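Local atomic coordinates of PfkB family carbohydrate kinase (Listeria grayi DSM 20601, PDB entry 4GM6), a protein that is a PfkB-family carbohydrate kinase that probably transfers a phosphate from ATP to a sugar or sugar-like substrate. Residues 183-188 and 210-215; 187-192 and 203-208; 263-268 and 277-282. All coordinates share one frame; numbering follows the deposited sequence.

Contact 1: 183-188 and 210-215; sequences IKISFD and PLVDYC
Ile185 and Tyr214 meet backbone to backbone where strands 184-188 and 214-216 run parallel, the two outer elements of a beta-alpha-beta crossover in the Rossmann-like core of the PfkB kinase fold. Tyr214 N donates to Ile185 O at 2.9 Å, and two residues on Phe187 N donates to Tyr214 O, also at 2.9 Å, with an N-H...O angle of 171°. Ile185 O accepts a second hydrogen bond, from Asp213 N, tilted 16° from the carbonyl plane, so that one buried oxygen holds both the turn and the first residue of the incoming strand.

Asp213 can be followed outward from its backbone. Its CB sits 3.3 Å from Ile185 O and lies over one face of the neighbouring Tyr214 ring, near the rim. With CG beside the backbone N (chi1 -64°), the carboxylate swings back along the partner strand, and OD2 accepts from Ile185 N. The modelled separation is very short, so its exact value is doubtful. OD2 also comes close to Lys184 CA, while OD1 faces Lys184 NZ at 4.4 Å, beyond a salt bridge; the opposite charges would probably still attract, though NZ also has Glu247 as a long, weak ion-pair partner.

Lys184, bent at chi2, slants across the hydroxyl end of Tyr214, with CG 3.5 Å from Tyr214 OH. Ser186 shares the Tyr214 face of the sheet, where its OG is hydrogen-bonded to His155 ND1 on the preceding strand and Tyr250 of strand 248-256 adjoins both side chains. On the other face, Ile185 rests CB and CG1 on Leu211 O, and helix 165-180 covers it through Ile175 and Lys179. Val212 crosses Phe187 at about a right angle, its CG2 pressed to within 3.3 Å of Phe187 CB.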
loop_
_atom_site.group_PDB
_atom_site.type_symbol
_atom_site.label_atom_id
_atom_site.label_comp_id
_atom_site.label_asym_id
_atom_site.label_seq_id
_atom_site.Cartn_x
_atom_site.Cartn_y
_atom_site.Cartn_z
ATOM N N ILE C 183 -41.732 -20.773 -16.327
ATOM C CA ILE C 183 -40.329 -20.528 -15.985
ATOM C C ILE C 183 -39.767 -21.542 -14.996
ATOM O O ILE C 183 -40.477 -21.949 -14.054
ATOM C CB ILE C 183 -40.143 -19.128 -15.391
ATOM C CG1 ILE C 183 -40.399 -18.094 -16.477
ATOM C CG2 ILE C 183 -38.722 -18.967 -14.772
ATOM C CD1 ILE C 183 -40.593 -16.721 -15.930
ATOM N N LYS C 184 -38.489 -21.975 -15.237
ATOM C CA LYS C 184 -37.832 -22.919 -14.344
ATOM C C LYS C 184 -37.437 -22.246 -13.035
ATOM O O LYS C 184 -37.152 -21.042 -12.996
ATOM C CB LYS C 184 -36.611 -23.527 -15.035
ATOM C CG LYS C 184 -36.981 -24.261 -16.314
ATOM C CD LYS C 184 -38.021 -25.341 -16.011
ATOM C CE LYS C 184 -38.021 -26.413 -17.089
ATOM N NZ LYS C 184 -38.810 -27.585 -16.625
ATOM N N ILE C 185 -37.432 -23.022 -11.955
ATOM C CA ILE C 185 -37.107 -22.479 -10.640
ATOM C C ILE C 185 -35.788 -23.044 -10.106
ATOM O O ILE C 185 -35.644 -24.254 -9.914
ATOM C CB ILE C 185 -38.262 -22.726 -9.649
ATOM C CG1 ILE C 185 -39.586 -22.217 -10.267
ATOM C CG2 ILE C 185 -37.988 -22.042 -8.309
ATOM C CD1 ILE C 185 -39.556 -20.797 -10.750
ATOM N N SER C 186 -34.830 -22.153 -9.891
ATOM C CA SER C 186 -33.534 -22.501 -9.308
ATOM C C SER C 186 -33.479 -22.023 -7.870
ATOM O O SER C 186 -33.674 -20.835 -7.590
ATOM C CB SER C 186 -32.398 -21.843 -10.086
ATOM O OG SER C 186 -31.169 -21.957 -9.376
ATOM N N PHE C 187 -33.197 -22.947 -6.961
ATOM C CA PHE C 187 -33.141 -22.617 -5.542
ATOM C C PHE C 187 -31.840 -23.095 -4.919
ATOM O O PHE C 187 -31.395 -24.222 -5.144
ATOM C CB PHE C 187 -34.354 -23.215 -4.803
ATOM C CG PHE C 187 -34.485 -22.747 -3.380
ATOM C CD1 PHE C 187 -34.743 -21.389 -3.124
ATOM C CD2 PHE C 187 -34.331 -23.637 -2.303
ATOM C CE1 PHE C 187 -34.869 -20.949 -1.818
ATOM C CE2 PHE C 187 -34.462 -23.202 -0.997
ATOM C CZ PHE C 187 -34.725 -21.868 -0.748
ATOM N N ASP C 188 -31.221 -22.207 -4.149
ATOM C CA ASP C 188 -29.989 -22.501 -3.460
ATOM C C ASP C 188 -30.307 -22.533 -1.956
ATOM O O ASP C 188 -30.561 -21.482 -1.360
ATOM C CB ASP C 188 -28.996 -21.377 -3.794
ATOM C CG ASP C 188 -27.682 -21.504 -3.061
ATOM O OD1 ASP C 188 -27.459 -22.545 -2.402
ATOM O OD2 ASP C 188 -26.870 -20.547 -3.149
ATOM N N PRO C 210 -41.195 -27.905 -2.670
ATOM C CA PRO C 210 -42.228 -28.465 -3.613
ATOM C C PRO C 210 -42.324 -27.655 -4.908
ATOM O O PRO C 210 -42.901 -28.119 -5.912
ATOM C CB PRO C 210 -43.491 -28.322 -2.817
ATOM C CG PRO C 210 -43.050 -28.343 -1.378
ATOM C CD PRO C 210 -41.693 -27.669 -1.305
ATOM N N LEU C 211 -41.737 -26.457 -4.876
ATOM C CA LEU C 211 -41.810 -25.493 -5.973
ATOM C C LEU C 211 -40.552 -25.381 -6.833
ATOM O O LEU C 211 -40.502 -24.542 -7.747
ATOM C CB LEU C 211 -42.082 -24.090 -5.406
ATOM C CG LEU C 211 -43.460 -23.826 -4.827
ATOM C CD1 LEU C 211 -43.656 -22.315 -4.724
ATOM C CD2 LEU C 211 -44.537 -24.472 -5.711
ATOM N N VAL C 212 -39.523 -26.193 -6.534
ATOM C CA VAL C 212 -38.209 -26.043 -7.192
ATOM C C VAL C 212 -37.900 -27.061 -8.322
ATOM O O VAL C 212 -38.298 -28.233 -8.263
ATOM C CB VAL C 212 -37.074 -26.075 -6.148
ATOM C CG1 VAL C 212 -35.712 -26.075 -6.842
ATOM C CG2 VAL C 212 -37.199 -24.893 -5.176
ATOM N N ASP C 213 -37.183 -26.601 -9.347
ATOM C CA ASP C 213 -36.766 -27.460 -10.469
ATOM C C ASP C 213 -35.318 -27.905 -10.324
ATOM O O ASP C 213 -34.980 -29.078 -10.543
ATOM C CB ASP C 213 -36.902 -26.703 -11.784
ATOM C CG ASP C 213 -38.325 -26.338 -12.083
ATOM O OD1 ASP C 213 -39.133 -27.264 -12.252
ATOM O OD2 ASP C 213 -38.635 -25.132 -12.134
ATOM N N TYR C 214 -34.470 -26.946 -9.971
ATOM C CA TYR C 214 -33.044 -27.180 -9.803
ATOM C C TYR C 214 -32.665 -26.752 -8.399
ATOM O O TYR C 214 -32.767 -25.564 -8.058
ATOM C CB TYR C 214 -32.249 -26.345 -10.803
ATOM C CG TYR C 214 -32.786 -26.358 -12.220
ATOM C CD1 TYR C 214 -33.156 -27.548 -12.845
ATOM C CD2 TYR C 214 -32.894 -25.170 -12.943
ATOM C CE1 TYR C 214 -33.639 -27.550 -14.145
ATOM C CE2 TYR C 214 -33.365 -25.162 -14.239
ATOM C CZ TYR C 214 -33.736 -26.350 -14.838
ATOM O OH TYR C 214 -34.200 -26.323 -16.130
ATOM N N CYS C 215 -32.225 -27.714 -7.586
ATOM C CA CYS C 215 -31.907 -27.431 -6.186
ATOM C C CYS C 215 -30.429 -27.597 -5.863
ATOM O O CYS C 215 -29.857 -28.657 -6.096
ATOM C CB CYS C 215 -32.727 -28.344 -5.261
ATOM S SG CYS C 215 -32.586 -27.942 -3.493
#

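Contact 2: 187-192 and 203-208; sequences FDMNYR and RAYQQL
Tyr205 reaches from its helix to the chain just beyond strand 184-188, where its OH donates a hydrogen bond to Met189 O at 2.7 Å. The hydroxyl approaches from above the carbonyl plane, 50° out of it. Tyr205 OH also lies 3.1 Å from Tyr191 CA and, beside the CB of that residue, near the plane of the Tyr191 ring at its edge. Met189, bent at all three of its side-chain torsions, curls over the phenol: its CE stands 4.2 Å from the ring centroid and only 7° off the normal, a CH-pi contact over the middle of one face. SD sits above the same face at a greater distance, making this a Met-aromatic contact.

Phe187 and Tyr205 cross at about a right angle. The Tyr205 ring comes to the edge of the phenylalanine, with Tyr205 CD1 3.8 Å from Phe187 CE2. Leu208, one turn further along the helix, places CB over a face of the Phe187 ring near its rim, and its CD1 is 4.1 Å from Phe187 CE1.

These side chains seat helix 198-208, the connecting helix of a beta-alpha-beta unit, against the C-terminal end of its first strand. Around them lies a wider apolar shell. Ile161 touches both Phe187 and Leu208, and Leu168, Val172 and Ile175 of helix 165-180 cover Leu208 further. The ring of Phe225 meets those of Tyr205 and Tyr191, while the ring of Trp196 meets that of Tyr191 with a shallow angle between their planes.

Behind the loop, Asn190 links its two ends: ND2 donates to Asp188 OD2 at 2.6 Å, from above the carboxylate plane, and OD1 receives two weak bonds from the Arg192 guanidinium through NE and NH2.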
loop_
_atom_site.group_PDB
_atom_site.type_symbol
_atom_site.label_atom_id
_atom_site.label_comp_id
_atom_site.label_asym_id
_atom_site.label_seq_id
_atom_site.Cartn_x
_atom_site.Cartn_y
_atom_site.Cartn_z
ATOM N N PHE C 187 -33.197 -22.947 -6.961
ATOM C CA PHE C 187 -33.141 -22.617 -5.542
ATOM C C PHE C 187 -31.840 -23.095 -4.919
ATOM O O PHE C 187 -31.395 -24.222 -5.144
ATOM C CB PHE C 187 -34.354 -23.215 -4.803
ATOM C CG PHE C 187 -34.485 -22.747 -3.380
ATOM C CD1 PHE C 187 -34.743 -21.389 -3.124
ATOM C CD2 PHE C 187 -34.331 -23.637 -2.303
ATOM C CE1 PHE C 187 -34.869 -20.949 -1.818
ATOM C CE2 PHE C 187 -34.462 -23.202 -0.997
ATOM C CZ PHE C 187 -34.725 -21.868 -0.748
ATOM N N ASP C 188 -31.221 -22.207 -4.149
ATOM C CA ASP C 188 -29.989 -22.501 -3.460
ATOM C C ASP C 188 -30.307 -22.533 -1.956
ATOM O O ASP C 188 -30.561 -21.482 -1.360
ATOM C CB ASP C 188 -28.996 -21.377 -3.794
ATOM C CG ASP C 188 -27.682 -21.504 -3.061
ATOM O OD1 ASP C 188 -27.459 -22.545 -2.402
ATOM O OD2 ASP C 188 -26.870 -20.547 -3.149
ATOM N N MET C 189 -30.307 -23.724 -1.347
ATOM C CA MET C 189 -30.638 -23.855 0.083
ATOM C C MET C 189 -29.898 -22.803 0.920
ATOM O O MET C 189 -30.511 -22.041 1.665
ATOM C CB MET C 189 -30.251 -25.239 0.605
ATOM C CG MET C 189 -30.897 -26.393 -0.138
ATOM S SD MET C 189 -32.603 -26.668 0.370
ATOM C CE MET C 189 -32.400 -27.474 1.959
ATOM N N ASN C 190 -28.575 -22.798 0.810
ATOM C CA ASN C 190 -27.755 -21.757 1.419
ATOM C C ASN C 190 -28.244 -21.412 2.820
ATOM O O ASN C 190 -28.577 -20.261 3.116
ATOM C CB ASN C 190 -27.744 -20.508 0.533
ATOM C CG ASN C 190 -26.348 -19.961 0.319
ATOM O OD1 ASN C 190 -25.537 -19.923 1.246
ATOM N ND2 ASN C 190 -26.053 -19.540 -0.911
ATOM N N TYR C 191 -28.300 -22.426 3.678
ATOM C CA TYR C 191 -28.733 -22.227 5.049
ATOM C C TYR C 191 -27.644 -21.503 5.821
ATOM O O TYR C 191 -26.466 -21.815 5.680
ATOM C CB TYR C 191 -29.047 -23.563 5.722
ATOM C CG TYR C 191 -29.247 -23.420 7.212
ATOM C CD1 TYR C 191 -30.406 -22.841 7.718
ATOM C CD2 TYR C 191 -28.269 -23.833 8.112
ATOM C CE1 TYR C 191 -30.596 -22.691 9.077
ATOM C CE2 TYR C 191 -28.449 -23.685 9.475
ATOM C CZ TYR C 191 -29.615 -23.115 9.952
ATOM O OH TYR C 191 -29.812 -22.964 11.310
ATOM N N ARG C 192 -28.030 -20.519 6.625
ATOM C CA ARG C 192 -27.048 -19.761 7.397
ATOM C C ARG C 192 -27.405 -19.792 8.878
ATOM O O ARG C 192 -28.460 -19.299 9.284
ATOM C CB ARG C 192 -26.951 -18.320 6.886
ATOM C CG ARG C 192 -26.381 -18.200 5.481
ATOM C CD ARG C 192 -24.950 -18.712 5.421
ATOM N NE ARG C 192 -24.420 -18.743 4.056
ATOM C CZ ARG C 192 -23.918 -17.686 3.417
ATOM N NH1 ARG C 192 -23.885 -16.495 4.009
ATOM N NH2 ARG C 192 -23.452 -17.816 2.178
ATOM N N ARG C 203 -39.012 -25.202 8.252
ATOM C CA ARG C 203 -40.417 -24.956 7.926
ATOM C C ARG C 203 -40.551 -24.061 6.690
ATOM O O ARG C 203 -41.422 -24.284 5.848
ATOM C CB ARG C 203 -41.147 -24.343 9.133
ATOM C CG ARG C 203 -42.612 -24.732 9.259
ATOM C CD ARG C 203 -43.144 -24.469 10.664
ATOM N NE ARG C 203 -42.888 -23.100 11.107
ATOM C CZ ARG C 203 -41.913 -22.751 11.944
ATOM N NH1 ARG C 203 -41.751 -21.479 12.286
ATOM N NH2 ARG C 203 -41.098 -23.674 12.444
ATOM N N ALA C 204 -39.692 -23.050 6.593
ATOM C CA ALA C 204 -39.611 -22.220 5.393
ATOM C C ALA C 204 -39.252 -23.067 4.174
ATOM O O ALA C 204 -39.914 -22.990 3.118
ATOM C CB ALA C 204 -38.573 -21.118 5.577
ATOM N N TYR C 205 -38.180 -23.863 4.323
ATOM C CA TYR C 205 -37.759 -24.742 3.234
ATOM C C TYR C 205 -38.913 -25.648 2.764
ATOM O O TYR C 205 -39.063 -25.916 1.564
ATOM C CB TYR C 205 -36.532 -25.574 3.646
ATOM C CG TYR C 205 -35.238 -24.787 3.753
ATOM C CD1 TYR C 205 -34.868 -23.883 2.764
ATOM C CD2 TYR C 205 -34.368 -24.968 4.828
ATOM C CE1 TYR C 205 -33.689 -23.165 2.850
ATOM C CE2 TYR C 205 -33.179 -24.251 4.917
ATOM C CZ TYR C 205 -32.848 -23.350 3.926
ATOM O OH TYR C 205 -31.662 -22.635 3.992
ATOM N N GLN C 206 -39.743 -26.110 3.695
ATOM C CA GLN C 206 -40.844 -26.996 3.319
ATOM C C GLN C 206 -41.866 -26.310 2.412
ATOM O O GLN C 206 -42.588 -27.005 1.658
ATOM C CB GLN C 206 -41.521 -27.606 4.549
ATOM C CG GLN C 206 -40.648 -28.640 5.250
ATOM C CD GLN C 206 -41.350 -29.277 6.434
ATOM O OE1 GLN C 206 -42.016 -28.594 7.214
ATOM N NE2 GLN C 206 -41.202 -30.595 6.576
ATOM N N GLN C 207 -41.895 -24.943 2.453
ATOM C CA GLN C 207 -42.769 -24.199 1.561
ATOM C C GLN C 207 -42.141 -24.033 0.171
ATOM O O GLN C 207 -42.834 -24.081 -0.834
ATOM C CB GLN C 207 -43.091 -22.799 2.128
ATOM C CG GLN C 207 -43.633 -22.820 3.563
ATOM C CD GLN C 207 -43.826 -21.422 4.109
ATOM O OE1 GLN C 207 -44.331 -20.539 3.414
ATOM N NE2 GLN C 207 -43.419 -21.212 5.354
ATOM N N LEU C 208 -40.827 -23.831 0.119
ATOM C CA LEU C 208 -40.107 -23.584 -1.152
ATOM C C LEU C 208 -39.894 -24.829 -1.988
ATOM O O LEU C 208 -40.221 -24.825 -3.157
ATOM C CB LEU C 208 -38.740 -22.933 -0.915
ATOM C CG LEU C 208 -38.823 -21.522 -0.436
ATOM C CD1 LEU C 208 -38.923 -20.573 -1.622
ATOM C CD2 LEU C 208 -39.995 -21.280 0.575
#

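Contact 3: 263-268 and 277-282; sequences LLQGHL and SEEYAI
Leu264 and Tyr280 form the antiparallel hydrogen-bonded pair of a beta hairpin, strands 261-270 and 273-282, at the outer end of the large sheet. Leu264 N donates to Tyr280 O (2.9 Å), and Tyr280 N returns a bond to Leu264 O (2.8 Å). Their side chains share one face, but the Tyr280 ring turns away from Leu264, which packs its CB against Ile282 CD1 at 4.0 Å. Helix 309-323 lies on this face through Ala320 on Leu264 and Thr317 and Ala318 on Tyr280. Leu120 of a second subunit rests on both Tyr280 and Ile282, bringing the hairpin into a subunit interface.

On the face of Leu263 and Ala281, Leu263 CD2 lies 3.9 Å from Ala281 CB. The extended Glu279 crosses Leu263 at a slant, with OE1 3.7 Å from Leu263 CD1, and passes Gln265 at about a right angle. Its carboxylate plane is turned 51° from the Gln265 amide. Gln265 is itself extended, CG anti to the backbone N (chi1 176°), which carries its amide across to the other strand. There NE2 donates to Ser277 O at 3.1 Å, the acceptor lying nearly in the amide plane.

Past Gln265 the register slips by one residue, Gly266 coming opposite Ser277 and not Glu278. Ser277 N donates to Gly266 O. The Ser277 hydroxyl, which also makes a weak hydrogen bond with Thr317 OG1 of helix 309-323, is held between the backbone N and the carbonyl carbon (chi1 73°); its OG accepts from Gly266 N at 3.0 Å and donates to Glu278 O at 2.6 Å.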
loop_
_atom_site.group_PDB
_atom_site.type_symbol
_atom_site.label_atom_id
_atom_site.label_comp_id
_atom_site.label_asym_id
_atom_site.label_seq_id
_atom_site.Cartn_x
_atom_site.Cartn_y
_atom_site.Cartn_z
ATOM N N LEU C 263 -10.126 -29.787 -0.872
ATOM C CA LEU C 263 -10.428 -30.603 -2.034
ATOM C C LEU C 263 -11.846 -30.236 -2.464
ATOM O O LEU C 263 -12.717 -30.004 -1.627
ATOM C CB LEU C 263 -10.350 -32.095 -1.689
ATOM C CG LEU C 263 -9.089 -32.598 -0.976
ATOM C CD1 LEU C 263 -9.165 -34.112 -0.744
ATOM C CD2 LEU C 263 -7.838 -32.226 -1.757
ATOM N N LEU C 264 -12.078 -30.155 -3.768
ATOM C CA LEU C 264 -13.376 -29.735 -4.269
ATOM C C LEU C 264 -13.760 -30.608 -5.437
ATOM O O LEU C 264 -12.970 -30.802 -6.354
ATOM C CB LEU C 264 -13.329 -28.284 -4.741
ATOM C CG LEU C 264 -14.703 -27.650 -4.943
ATOM C CD1 LEU C 264 -15.288 -27.265 -3.587
ATOM C CD2 LEU C 264 -14.585 -26.427 -5.834
ATOM N N GLN C 265 -14.982 -31.121 -5.395
ATOM C CA GLN C 265 -15.476 -32.041 -6.399
ATOM C C GLN C 265 -16.943 -31.698 -6.599
ATOM O O GLN C 265 -17.694 -31.558 -5.631
ATOM C CB GLN C 265 -15.319 -33.484 -5.919
ATOM C CG GLN C 265 -15.908 -34.532 -6.860
ATOM C CD GLN C 265 -15.556 -35.947 -6.448
ATOM O OE1 GLN C 265 -15.751 -36.340 -5.299
ATOM N NE2 GLN C 265 -15.044 -36.729 -7.393
ATOM N N GLY C 266 -17.351 -31.507 -7.844
ATOM C CA GLY C 266 -18.744 -31.151 -8.107
ATOM C C GLY C 266 -19.590 -32.405 -8.224
ATOM O O GLY C 266 -19.111 -33.434 -8.706
ATOM N N HIS C 267 -20.837 -32.314 -7.754
ATOM C CA HIS C 267 -21.845 -33.349 -7.935
ATOM C C HIS C 267 -23.041 -32.736 -8.669
ATOM O O HIS C 267 -23.437 -31.581 -8.429
ATOM C CB HIS C 267 -22.339 -33.906 -6.595
ATOM C CG HIS C 267 -21.318 -34.712 -5.833
ATOM N ND1 HIS C 267 -21.417 -34.957 -4.477
ATOM C CD2 HIS C 267 -20.159 -35.309 -6.229
ATOM C CE1 HIS C 267 -20.364 -35.668 -4.073
ATOM N NE2 HIS C 267 -19.582 -35.893 -5.116
ATOM N N LEU C 268 -23.608 -33.511 -9.575
ATOM C CA LEU C 268 -24.846 -33.134 -10.233
ATOM C C LEU C 268 -25.704 -34.388 -10.437
ATOM O O LEU C 268 -25.294 -35.323 -11.126
ATOM C CB LEU C 268 -24.549 -32.424 -11.559
ATOM C CG LEU C 268 -25.742 -31.923 -12.383
ATOM C CD1 LEU C 268 -26.695 -31.099 -11.522
ATOM C CD2 LEU C 268 -25.246 -31.105 -13.562
ATOM N N SER C 277 -17.363 -34.655 -10.998
ATOM C CA SER C 277 -16.203 -34.108 -11.698
ATOM C C SER C 277 -14.946 -34.804 -11.189
ATOM O O SER C 277 -15.034 -35.665 -10.321
ATOM C CB SER C 277 -16.097 -32.618 -11.410
ATOM O OG SER C 277 -15.642 -32.393 -10.081
ATOM N N GLU C 278 -13.774 -34.437 -11.699
ATOM C CA GLU C 278 -12.546 -34.879 -11.035
ATOM C C GLU C 278 -12.525 -34.166 -9.684
ATOM O O GLU C 278 -13.252 -33.189 -9.482
ATOM C CB GLU C 278 -11.284 -34.553 -11.855
ATOM C CG GLU C 278 -10.736 -33.134 -11.647
ATOM C CD GLU C 278 -9.336 -32.911 -12.227
ATOM O OE1 GLU C 278 -8.414 -32.517 -11.468
ATOM O OE2 GLU C 278 -9.152 -33.123 -13.445
ATOM N N GLU C 279 -11.729 -34.655 -8.742
ATOM C CA GLU C 279 -11.565 -33.931 -7.494
ATOM C C GLU C 279 -10.335 -33.029 -7.595
ATOM O O GLU C 279 -9.246 -33.506 -7.902
ATOM C CB GLU C 279 -11.411 -34.896 -6.329
ATOM C CG GLU C 279 -11.536 -34.241 -4.965
ATOM C CD GLU C 279 -11.775 -35.263 -3.868
ATOM O OE1 GLU C 279 -10.822 -35.996 -3.524
ATOM O OE2 GLU C 279 -12.915 -35.340 -3.356
ATOM N N TYR C 280 -10.525 -31.734 -7.370
ATOM C CA TYR C 280 -9.422 -30.759 -7.400
ATOM C C TYR C 280 -8.815 -30.532 -6.030
ATOM O O TYR C 280 -9.527 -30.447 -5.026
ATOM C CB TYR C 280 -9.909 -29.397 -7.897
ATOM C CG TYR C 280 -10.279 -29.358 -9.351
ATOM C CD1 TYR C 280 -9.319 -29.113 -10.322
ATOM C CD2 TYR C 280 -11.588 -29.566 -9.755
ATOM C CE1 TYR C 280 -9.654 -29.078 -11.660
ATOM C CE2 TYR C 280 -11.934 -29.537 -11.090
ATOM C CZ TYR C 280 -10.965 -29.288 -12.033
ATOM O OH TYR C 280 -11.298 -29.250 -13.354
ATOM N N ALA C 281 -7.494 -30.414 -5.997
ATOM C CA ALA C 281 -6.796 -29.978 -4.807
ATOM C C ALA C 281 -6.474 -28.496 -4.975
ATOM O O ALA C 281 -5.799 -28.111 -5.919
ATOM C CB ALA C 281 -5.536 -30.801 -4.611
ATOM N N ILE C 282 -6.988 -27.666 -4.073
ATOM C CA ILE C 282 -6.787 -26.229 -4.146
ATOM C C ILE C 282 -5.912 -25.775 -2.993
ATOM O O ILE C 282 -6.321 -25.861 -1.835
ATOM C CB ILE C 282 -8.136 -25.485 -4.074
ATOM C CG1 ILE C 282 -9.084 -26.015 -5.164
ATOM C CG2 ILE C 282 -7.924 -23.984 -4.152
ATOM C CD1 ILE C 282 -10.497 -25.451 -5.094
#

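From the N terminus, strand 184-188 opens both contacts 1 and 2. Contact 2 closes first, when helix 198-208 packs back on the strand end and the loop after it; contact 1 closes later, as strand 214-216 pairs alongside, so the shorter loop lies within the longer. They share Phe187 and Asp188 and touch through Cys215 SG and Met189 CG, 4.1 Å apart, binding strand, helix and strand into one unit. Contact 3 follows in series, closing a short hairpin at the sheet's edge. Its centre is about 23 Å from that of contact 1, and strand 248-256 bridges the sheet between 214-216 and 261-270.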